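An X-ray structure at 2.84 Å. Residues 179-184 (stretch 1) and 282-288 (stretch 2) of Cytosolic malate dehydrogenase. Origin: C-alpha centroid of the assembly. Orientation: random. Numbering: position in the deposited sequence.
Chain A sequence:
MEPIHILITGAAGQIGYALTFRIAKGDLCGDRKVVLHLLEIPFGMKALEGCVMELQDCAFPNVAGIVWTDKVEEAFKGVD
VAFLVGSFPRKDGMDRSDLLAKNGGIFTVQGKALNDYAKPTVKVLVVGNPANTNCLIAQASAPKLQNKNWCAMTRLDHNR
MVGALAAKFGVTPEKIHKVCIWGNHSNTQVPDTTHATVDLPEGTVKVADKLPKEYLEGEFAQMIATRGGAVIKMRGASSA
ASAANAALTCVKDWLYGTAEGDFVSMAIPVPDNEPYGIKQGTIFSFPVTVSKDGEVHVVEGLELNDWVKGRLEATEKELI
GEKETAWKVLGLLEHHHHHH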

# COMPACT_ATOMS: atom_id res chain seq x y z
N VAL A 179 -6.06 11.77 -22.03
CA VAL A 179 -6.87 10.58 -22.22
C VAL A 179 -8.12 10.75 -21.37
O VAL A 179 -8.16 11.61 -20.49
N CYS A 180 -9.15 9.95 -21.63
CA CYS A 180 -10.34 9.98 -20.80
C CYS A 180 -11.21 8.75 -20.98
O CYS A 180 -11.21 8.12 -22.03
N ILE A 181 -11.96 8.43 -19.93
CA ILE A 181 -13.00 7.43 -19.99
C ILE A 181 -14.36 8.13 -20.00
O ILE A 181 -14.59 9.04 -19.20
N TRP A 182 -15.24 7.72 -20.91
CA TRP A 182 -16.62 8.22 -20.95
C TRP A 182 -17.62 7.20 -20.40
O TRP A 182 -17.44 5.99 -20.55
N GLY A 183 -18.69 7.70 -19.77
CA GLY A 183 -19.85 6.88 -19.44
C GLY A 183 -19.80 6.07 -18.16
O GLY A 183 -19.44 6.57 -17.09
N ASN A 184 -20.18 4.80 -18.27
CA ASN A 184 -20.20 3.89 -17.13
C ASN A 184 -18.79 3.42 -16.76
O ASN A 184 -17.90 3.39 -17.61
N THR A 282 -28.20 10.73 -15.00
CA THR A 282 -27.30 9.63 -14.66
C THR A 282 -25.97 10.17 -14.15
O THR A 282 -25.67 11.36 -14.28
N ILE A 283 -25.17 9.29 -13.55
CA ILE A 283 -23.80 9.61 -13.19
C ILE A 283 -22.89 9.18 -14.34
O ILE A 283 -22.64 7.99 -14.55
N PHE A 284 -22.42 10.17 -15.11
CA PHE A 284 -21.72 9.93 -16.37
C PHE A 284 -20.26 10.37 -16.29
O PHE A 284 -19.96 11.43 -15.74
N SER A 285 -19.36 9.57 -16.85
CA SER A 285 -17.94 9.90 -16.82
C SER A 285 -17.57 10.85 -17.96
O SER A 285 -17.90 10.59 -19.12
N PHE A 286 -16.89 11.94 -17.62
CA PHE A 286 -16.47 12.95 -18.59
C PHE A 286 -14.97 13.22 -18.52
O PHE A 286 -14.35 13.00 -17.48
N PRO A 287 -14.39 13.72 -19.62
CA PRO A 287 -13.08 14.37 -19.51
C PRO A 287 -13.27 15.69 -18.78
O PRO A 287 -13.99 16.57 -19.27
N VAL A 288 -12.66 15.82 -17.61
CA VAL A 288 -12.86 17.01 -16.80
C VAL A 288 -11.55 17.65 -16.36
O VAL A 288 -10.55 16.97 -16.11

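The two stretches run roughly antiparallel, their strand axes inclined at 154°, and are joined by a single hydrogen-bonded bridge between Gly183 and Ser285. Gly183 N donates to Ser285 O (3.1 Å), and Ser285 N returns a bond to Gly183 O (3.0 Å). The packing of side chains centres on Trp182, Gly183 and Pro287, which lose the most surface to the opposing stretch.

Trp182 leaves its strand sideways in the m rotamer, with chi2 at 85°, and this places its indole along the second stretch. Pro287, whose CA-to-CB bond points toward stretch 1, lies over one face of the six-membered ring: its CD sits 3.4 Å from the ring centroid of Trp182 and only 12° off the normal, a CH-pi contact. The Pro287 ring, puckered C-gamma endo, also reaches Cys180, where the two CB atoms are 3.7 Å apart; Cys180 adopts p, and its CA-to-CB bond points toward stretch 2. At the indole edge, Trp182 CE3 approaches Phe284 CE1 (4.0 Å), while Trp182 CZ3 meets Phe286 CD1 obliquely at 3.7 Å. Phe286 (m) makes this contact although its CA-to-CB bond points away.

Gly183 supplies no side chain, and the Phe284 ring covers its backbone instead. In the t rotamer, Phe284 starts sideways but its end comes nearer, bringing Gly183 CA to 3.5 Å from the Phe284 ring centroid, 11° off the normal. An ideal CB on Gly183 would lie 3.7 Å from Phe284 CZ, and the residue's positive phi of 84° by itself favours glycine.

Ser285 provides the polar side-chain link. The CA-to-CB bond of Ser285 points toward stretch 1 and chi1 is t; Ser285 OG donates a 2.7 Å hydrogen bond to Ile181 O, and the hydroxyl is also hydrogen-bonded elsewhere in the structure. Ile181 (m, m) starts sideways but directs its end away.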

# COMPACT_ATOMS: atom_id res chain seq x y z
CB VAL A 179 -6.14 9.28 -21.82
CG1 VAL A 179 -4.80 9.16 -22.55
CG2 VAL A 179 -5.94 9.21 -20.32
CB CYS A 180 -11.17 11.24 -21.07
SG CYS A 180 -11.78 11.40 -22.77
CB ILE A 181 -12.90 6.44 -18.80
CG1 ILE A 181 -11.63 5.58 -18.91
CG2 ILE A 181 -14.14 5.56 -18.72
CD1 ILE A 181 -11.64 4.56 -20.05
CB TRP A 182 -17.05 8.57 -22.38
CG TRP A 182 -16.27 9.62 -23.09
CD1 TRP A 182 -15.11 9.45 -23.79
CD2 TRP A 182 -16.61 11.01 -23.23
NE1 TRP A 182 -14.69 10.64 -24.34
CE2 TRP A 182 -15.60 11.61 -24.01
CE3 TRP A 182 -17.67 11.80 -22.77
CZ2 TRP A 182 -15.61 12.97 -24.33
CZ3 TRP A 182 -17.68 13.15 -23.09
CH2 TRP A 182 -16.66 13.72 -23.87
CB ASN A 184 -21.09 2.69 -17.44
CG ASN A 184 -21.52 1.95 -16.18
OD1 ASN A 184 -21.65 2.54 -15.10
ND2 ASN A 184 -21.76 0.65 -16.32
CB THR A 282 -27.03 8.70 -15.87
OG1 THR A 282 -26.39 9.44 -16.92
CG2 THR A 282 -28.32 8.07 -16.39
CB ILE A 283 -23.38 8.91 -11.88
CG1 ILE A 283 -24.42 9.18 -10.78
CG2 ILE A 283 -22.01 9.39 -11.43
CD1 ILE A 283 -24.64 10.65 -10.51
CB PHE A 284 -22.44 10.68 -17.50
CG PHE A 284 -22.15 10.15 -18.88
CD1 PHE A 284 -21.06 10.62 -19.60
CD2 PHE A 284 -22.97 9.20 -19.47
CE1 PHE A 284 -20.80 10.14 -20.87
CE2 PHE A 284 -22.71 8.72 -20.74
CZ PHE A 284 -21.62 9.19 -21.44
CB SER A 285 -17.08 8.63 -16.90
OG SER A 285 -15.70 8.92 -16.76
CB PHE A 286 -17.22 14.26 -18.37
CG PHE A 286 -18.68 14.20 -18.68
CD1 PHE A 286 -19.15 14.47 -19.95
CD2 PHE A 286 -19.60 13.87 -17.68
CE1 PHE A 286 -20.51 14.41 -20.24
CE2 PHE A 286 -20.95 13.81 -17.96
CZ PHE A 286 -21.41 14.09 -19.23
CB PRO A 287 -12.66 14.58 -20.97
CG PRO A 287 -13.94 14.63 -21.73
CD PRO A 287 -14.89 13.71 -21.00
CB VAL A 288 -13.71 16.71 -15.54
CG1 VAL A 288 -15.03 16.06 -15.91
CG2 VAL A 288 -12.94 15.82 -14.58